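Local coordinates for universal stress protein (Archaeoglobus fulgidus, PDB 3LOQ), which belongs to the universal stress protein A family and binds adenosine monophosphate, its cellular role being otherwise undefined, at residues 199-213 / 229-243. Numbering follows the deposited sequence.
Sequences GELHIIHVSEDGDKT and EVHVHIESGTPHKAI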
loop_
_atom_site.group_PDB
_atom_site.type_symbol
_atom_site.label_atom_id
_atom_site.label_comp_id
_atom_site.label_asym_id
_atom_site.label_seq_id
_atom_site.Cartn_x
_atom_site.Cartn_y
_atom_site.Cartn_z
ATOM N N GLY A 199 -19.049 -0.821 4.289
ATOM C CA GLY A 199 -18.945 -1.488 3.005
ATOM C C GLY A 199 -19.221 -2.985 3.011
ATOM O O GLY A 199 -20.024 -3.489 3.808
ATOM N N GLU A 200 -18.552 -3.686 2.095
ATOM C CA GLU A 200 -18.644 -5.131 1.948
ATOM C C GLU A 200 -17.243 -5.707 2.012
ATOM O O GLU A 200 -16.322 -5.178 1.393
ATOM C CB GLU A 200 -19.208 -5.508 0.582
ATOM C CG GLU A 200 -20.677 -5.279 0.381
ATOM C CD GLU A 200 -21.092 -5.547 -1.059
ATOM O OE1 GLU A 200 -22.198 -5.110 -1.459
ATOM O OE2 GLU A 200 -20.305 -6.192 -1.787
ATOM N N LEU A 201 -17.098 -6.817 2.721
ATOM C CA LEU A 201 -15.827 -7.514 2.803
ATOM C C LEU A 201 -15.873 -8.723 1.903
ATOM O O LEU A 201 -16.831 -9.491 1.923
ATOM C CB LEU A 201 -15.555 -7.949 4.239
ATOM C CG LEU A 201 -14.330 -8.798 4.507
ATOM C CD1 LEU A 201 -13.066 -8.061 4.109
ATOM C CD2 LEU A 201 -14.332 -9.122 5.992
ATOM N N HIS A 202 -14.834 -8.876 1.093
ATOM C CA HIS A 202 -14.723 -10.013 0.204
ATOM C C HIS A 202 -13.403 -10.686 0.487
ATOM O O HIS A 202 -12.398 -10.018 0.651
ATOM C CB HIS A 202 -14.790 -9.561 -1.258
ATOM C CG HIS A 202 -16.186 -9.356 -1.761
ATOM N ND1 HIS A 202 -16.835 -8.140 -1.690
ATOM C CD2 HIS A 202 -17.063 -10.220 -2.332
ATOM C CE1 HIS A 202 -18.043 -8.256 -2.211
ATOM N NE2 HIS A 202 -18.209 -9.508 -2.604
ATOM N N ILE A 203 -13.416 -12.007 0.558
ATOM C CA ILE A 203 -12.228 -12.778 0.875
ATOM C C ILE A 203 -12.026 -13.819 -0.211
ATOM O O ILE A 203 -12.933 -14.601 -0.486
ATOM C CB ILE A 203 -12.387 -13.489 2.226
ATOM C CG1 ILE A 203 -12.706 -12.469 3.319
ATOM C CG2 ILE A 203 -11.126 -14.277 2.578
ATOM C CD1 ILE A 203 -12.915 -13.069 4.663
ATOM N N ILE A 204 -10.865 -13.807 -0.861
ATOM C CA ILE A 204 -10.532 -14.864 -1.810
ATOM C C ILE A 204 -9.357 -15.714 -1.327
ATOM O O ILE A 204 -8.340 -15.192 -0.876
ATOM C CB ILE A 204 -10.234 -14.312 -3.222
ATOM C CG1 ILE A 204 -9.868 -15.456 -4.178
ATOM C CG2 ILE A 204 -9.119 -13.255 -3.178
ATOM C CD1 ILE A 204 -9.712 -15.020 -5.639
ATOM N N HIS A 205 -9.496 -17.030 -1.410
ATOM C CA HIS A 205 -8.348 -17.898 -1.166
ATOM C C HIS A 205 -8.105 -18.752 -2.399
ATOM O O HIS A 205 -9.020 -19.398 -2.906
ATOM C CB HIS A 205 -8.568 -18.785 0.055
ATOM C CG HIS A 205 -7.545 -19.868 0.215
ATOM N ND1 HIS A 205 -6.200 -19.603 0.367
ATOM C CD2 HIS A 205 -7.673 -21.212 0.277
ATOM C CE1 HIS A 205 -5.541 -20.744 0.506
ATOM N NE2 HIS A 205 -6.415 -21.735 0.457
ATOM N N VAL A 206 -6.875 -18.744 -2.890
ATOM C CA VAL A 206 -6.543 -19.519 -4.071
ATOM C C VAL A 206 -5.860 -20.801 -3.646
ATOM O O VAL A 206 -4.932 -20.761 -2.843
ATOM C CB VAL A 206 -5.535 -18.769 -4.959
ATOM C CG1 VAL A 206 -5.296 -19.534 -6.241
ATOM C CG2 VAL A 206 -6.000 -17.346 -5.241
ATOM N N SER A 207 -6.307 -21.932 -4.177
ATOM C CA SER A 207 -5.497 -23.150 -4.135
ATOM C C SER A 207 -6.174 -24.295 -4.852
ATOM O O SER A 207 -7.387 -24.485 -4.721
ATOM C CB SER A 207 -5.158 -23.574 -2.705
ATOM O OG SER A 207 -3.996 -24.394 -2.690
ATOM N N GLU A 208 -5.374 -25.044 -5.612
ATOM C CA GLU A 208 -5.805 -26.284 -6.257
ATOM C C GLU A 208 -6.349 -27.235 -5.201
ATOM O O GLU A 208 -7.495 -27.683 -5.281
ATOM C CB GLU A 208 -4.635 -26.938 -6.999
ATOM C CG GLU A 208 -4.364 -26.364 -8.386
ATOM C CD GLU A 208 -4.050 -24.876 -8.367
ATOM O OE1 GLU A 208 -4.530 -24.162 -9.270
ATOM O OE2 GLU A 208 -3.328 -24.418 -7.457
ATOM N N ASP A 209 -5.512 -27.547 -4.217
ATOM C CA ASP A 209 -5.980 -28.204 -2.999
ATOM C C ASP A 209 -5.025 -28.040 -1.808
ATOM O O ASP A 209 -4.261 -27.071 -1.732
ATOM C CB ASP A 209 -6.365 -29.672 -3.238
ATOM C CG ASP A 209 -7.843 -29.939 -2.955
ATOM O OD1 ASP A 209 -8.211 -31.117 -2.747
ATOM O OD2 ASP A 209 -8.633 -28.968 -2.930
ATOM N N GLY A 210 -5.062 -28.998 -0.891
ATOM C CA GLY A 210 -4.697 -28.710 0.480
ATOM C C GLY A 210 -5.938 -27.968 0.927
ATOM O O GLY A 210 -5.911 -26.761 1.187
ATOM N N ASP A 211 -7.045 -28.707 0.971
ATOM C CA ASP A 211 -8.382 -28.126 1.043
ATOM C C ASP A 211 -8.701 -27.454 2.377
ATOM O O ASP A 211 -8.710 -28.091 3.432
ATOM C CB ASP A 211 -9.439 -29.186 0.715
ATOM C CG ASP A 211 -10.820 -28.592 0.515
ATOM O OD1 ASP A 211 -11.406 -28.090 1.498
ATOM O OD2 ASP A 211 -11.325 -28.636 -0.627
ATOM N N LYS A 212 -8.971 -26.155 2.311
ATOM C CA LYS A 212 -9.310 -25.377 3.493
ATOM C C LYS A 212 -10.668 -24.703 3.284
ATOM O O LYS A 212 -11.050 -23.796 4.018
ATOM C CB LYS A 212 -8.192 -24.369 3.803
ATOM C CG LYS A 212 -6.888 -25.048 4.242
ATOM C CD LYS A 212 -5.710 -24.079 4.337
ATOM C CE LYS A 212 -4.401 -24.799 4.705
ATOM N NZ LYS A 212 -3.225 -23.865 4.875
ATOM N N THR A 213 -11.397 -25.167 2.273
ATOM C CA THR A 213 -12.720 -24.633 1.970
ATOM C C THR A 213 -13.615 -24.594 3.205
ATOM O O THR A 213 -14.210 -23.562 3.522
ATOM C CB THR A 213 -13.426 -25.466 0.874
ATOM O OG1 THR A 213 -12.806 -25.213 -0.390
ATOM C CG2 THR A 213 -14.915 -25.116 0.786
ATOM N N GLU A 229 -20.845 -7.508 6.464
ATOM C CA GLU A 229 -21.255 -8.185 5.244
ATOM C C GLU A 229 -20.030 -8.766 4.526
ATOM O O GLU A 229 -19.161 -8.033 4.039
ATOM C CB GLU A 229 -22.057 -7.268 4.320
ATOM C CG GLU A 229 -22.533 -7.977 3.067
ATOM C CD GLU A 229 -23.111 -7.021 2.026
ATOM O OE1 GLU A 229 -23.235 -5.802 2.314
ATOM O OE2 GLU A 229 -23.443 -7.497 0.916
ATOM N N VAL A 230 -19.965 -10.093 4.482
ATOM C CA VAL A 230 -18.770 -10.767 4.016
ATOM C C VAL A 230 -19.122 -11.823 2.975
ATOM O O VAL A 230 -20.138 -12.492 3.078
ATOM C CB VAL A 230 -18.047 -11.420 5.197
ATOM C CG1 VAL A 230 -18.971 -12.410 5.885
ATOM C CG2 VAL A 230 -16.782 -12.110 4.734
ATOM N N HIS A 231 -18.287 -11.958 1.955
ATOM C CA HIS A 231 -18.474 -13.011 0.966
ATOM C C HIS A 231 -17.144 -13.689 0.725
ATOM O O HIS A 231 -16.136 -13.032 0.451
ATOM C CB HIS A 231 -18.998 -12.448 -0.348
ATOM C CG HIS A 231 -20.283 -11.702 -0.206
ATOM N ND1 HIS A 231 -21.507 -12.338 -0.122
ATOM C CD2 HIS A 231 -20.537 -10.374 -0.124
ATOM C CE1 HIS A 231 -22.458 -11.432 0.003
ATOM N NE2 HIS A 231 -21.899 -10.233 0.002
ATOM N N VAL A 232 -17.152 -15.009 0.816
ATOM C CA VAL A 232 -15.936 -15.777 0.679
ATOM C C VAL A 232 -15.859 -16.444 -0.692
ATOM O O VAL A 232 -16.846 -16.986 -1.180
ATOM C CB VAL A 232 -15.825 -16.786 1.829
ATOM C CG1 VAL A 232 -15.009 -17.982 1.413
ATOM C CG2 VAL A 232 -15.229 -16.089 3.053
ATOM N N HIS A 233 -14.688 -16.377 -1.322
ATOM C CA HIS A 233 -14.511 -16.892 -2.673
ATOM C C HIS A 233 -13.365 -17.881 -2.725
ATOM O O HIS A 233 -12.233 -17.542 -2.394
ATOM C CB HIS A 233 -14.240 -15.746 -3.636
ATOM C CG HIS A 233 -15.301 -14.691 -3.626
ATOM N ND1 HIS A 233 -16.506 -14.841 -4.277
ATOM C CD2 HIS A 233 -15.342 -13.474 -3.037
ATOM C CE1 HIS A 233 -17.240 -13.759 -4.095
ATOM N NE2 HIS A 233 -16.559 -12.914 -3.344
ATOM N N ILE A 234 -13.666 -19.112 -3.115
ATOM C CA ILE A 234 -12.636 -20.127 -3.296
ATOM C C ILE A 234 -12.317 -20.210 -4.778
ATOM O O ILE A 234 -13.213 -20.206 -5.624
ATOM C CB ILE A 234 -13.092 -21.505 -2.806
ATOM C CG1 ILE A 234 -13.678 -21.400 -1.391
ATOM C CG2 ILE A 234 -11.926 -22.488 -2.848
ATOM C CD1 ILE A 234 -12.670 -21.000 -0.347
ATOM N N GLU A 235 -11.033 -20.255 -5.104
ATOM C CA GLU A 235 -10.642 -20.183 -6.499
ATOM C C GLU A 235 -9.397 -20.993 -6.756
ATOM O O GLU A 235 -8.589 -21.246 -5.853
ATOM C CB GLU A 235 -10.408 -18.734 -6.927
ATOM C CG GLU A 235 -11.612 -17.833 -6.775
ATOM C CD GLU A 235 -12.749 -18.210 -7.710
ATOM O OE1 GLU A 235 -12.524 -19.047 -8.616
ATOM O OE2 GLU A 235 -13.862 -17.660 -7.543
ATOM N N SER A 236 -9.252 -21.382 -8.011
ATOM C CA SER A 236 -8.166 -22.224 -8.445
ATOM C C SER A 236 -7.272 -21.399 -9.364
ATOM O O SER A 236 -7.677 -20.346 -9.861
ATOM C CB SER A 236 -8.747 -23.433 -9.188
ATOM O OG SER A 236 -7.757 -24.402 -9.476
ATOM N N GLY A 237 -6.051 -21.866 -9.588
ATOM C CA GLY A 237 -5.226 -21.293 -10.634
ATOM C C GLY A 237 -4.075 -20.471 -10.115
ATOM O O GLY A 237 -3.738 -20.530 -8.938
ATOM N N THR A 238 -3.459 -19.714 -11.011
ATOM C CA THR A 238 -2.395 -18.799 -10.632
ATOM C C THR A 238 -2.968 -17.729 -9.716
ATOM O O THR A 238 -3.946 -17.065 -10.058
ATOM C CB THR A 238 -1.756 -18.140 -11.866
ATOM O OG1 THR A 238 -1.303 -19.160 -12.762
ATOM C CG2 THR A 238 -0.578 -17.286 -11.464
ATOM N N PRO A 239 -2.366 -17.577 -8.535
ATOM C CA PRO A 239 -2.874 -16.630 -7.545
ATOM C C PRO A 239 -3.117 -15.220 -8.072
ATOM O O PRO A 239 -4.219 -14.696 -7.898
ATOM C CB PRO A 239 -1.792 -16.650 -6.471
ATOM C CG PRO A 239 -1.310 -18.094 -6.502
ATOM C CD PRO A 239 -1.303 -18.440 -7.980
ATOM N N HIS A 240 -2.134 -14.603 -8.710
ATOM C CA HIS A 240 -2.344 -13.227 -9.130
ATOM C C HIS A 240 -3.467 -13.122 -10.150
ATOM O O HIS A 240 -4.132 -12.097 -10.239
ATOM C CB HIS A 240 -1.052 -12.575 -9.638
ATOM C CG HIS A 240 -0.615 -13.042 -10.989
ATOM N ND1 HIS A 240 0.375 -13.984 -11.165
ATOM C CD2 HIS A 240 -1.011 -12.671 -12.232
ATOM C CE1 HIS A 240 0.558 -14.188 -12.460
ATOM N NE2 HIS A 240 -0.269 -13.404 -13.128
ATOM N N LYS A 241 -3.682 -14.190 -10.911
ATOM C CA LYS A 241 -4.719 -14.197 -11.932
ATOM C C LYS A 241 -6.089 -14.295 -11.299
ATOM O O LYS A 241 -7.007 -13.548 -11.662
ATOM C CB LYS A 241 -4.519 -15.359 -12.908
ATOM C CG LYS A 241 -3.479 -15.079 -13.986
ATOM C CD LYS A 241 -3.272 -16.297 -14.875
ATOM C CE LYS A 241 -2.250 -16.027 -15.963
ATOM N NZ LYS A 241 -2.015 -17.237 -16.793
ATOM N N ALA A 242 -6.228 -15.224 -10.356
ATOM C CA ALA A 242 -7.506 -15.417 -9.681
ATOM C C ALA A 242 -7.903 -14.183 -8.870
ATOM O O ALA A 242 -9.064 -13.789 -8.845
ATOM C CB ALA A 242 -7.467 -16.660 -8.803
ATOM N N ILE A 243 -6.923 -13.568 -8.223
ATOM C CA ILE A 243 -7.173 -12.377 -7.429
ATOM C C ILE A 243 -7.664 -11.197 -8.261
ATOM O O ILE A 243 -8.647 -10.561 -7.900
ATOM C CB ILE A 243 -5.926 -11.975 -6.638
ATOM C CG1 ILE A 243 -5.679 -13.014 -5.540
ATOM C CG2 ILE A 243 -6.073 -10.535 -6.080
ATOM C CD1 ILE A 243 -4.263 -12.949 -4.940
HETATM O O HOH W 1 -20.365 -4.476 6.671
#
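Glu229 opens the pairing with its backbone O, which accepts from Leu201 N at 2.7 Å, while its extended side chain runs alongside that of Glu200. The carboxylates are like-charged neighbours, Glu200 OE1 lying 3.6 Å from Glu229 OE2, a proximity that His231 may ease: its NE2 donates to Glu229 OE2 on the anti side, close to the imidazole plane. On the other face of the sheet, Val230 CG2, anti to the backbone N, packs against both Leu201 and Ile203, 4.0 Å from Ile203 CD1. The His231 ring is slid away from that of His202, with centroids 5.0 Å apart and planes at 29°, and so overlaps it little. Replacing His231 with an alanine would probably leave the Glu229 carboxylate without its imidazole donor and free to turn beside Glu200. Val232 CG2 meets Ile203 CB, and the His233 ring meets that of His202 rim to rim, the planes only 11° apart. Ile234 packs against Thr213, where the connecting helix begins. The CG of Glu235 touches Ile204 CD1 at 3.6 Å, and its O receives Ser207 N, the last of seven interstrand backbone bonds. In the following turn, Gly237 N donates to OE1 of the poorly ordered Glu208 at 2.8 Å, syn but tilted out of the carboxylate plane. Helix 239-249 then runs back over the face carrying Ile204 and Val206, roughly antiparallel to strand 200-206: Ala242 CB reaches Val206 CG2 at 3.9 Å, and Ile243 CG1 packs on Ile204 CG2. The strand axes, 4.6 Å apart at 17°, with helix 213-225 linking them, define a parallel beta-alpha-beta unit of the alpha/beta universal stress protein fold.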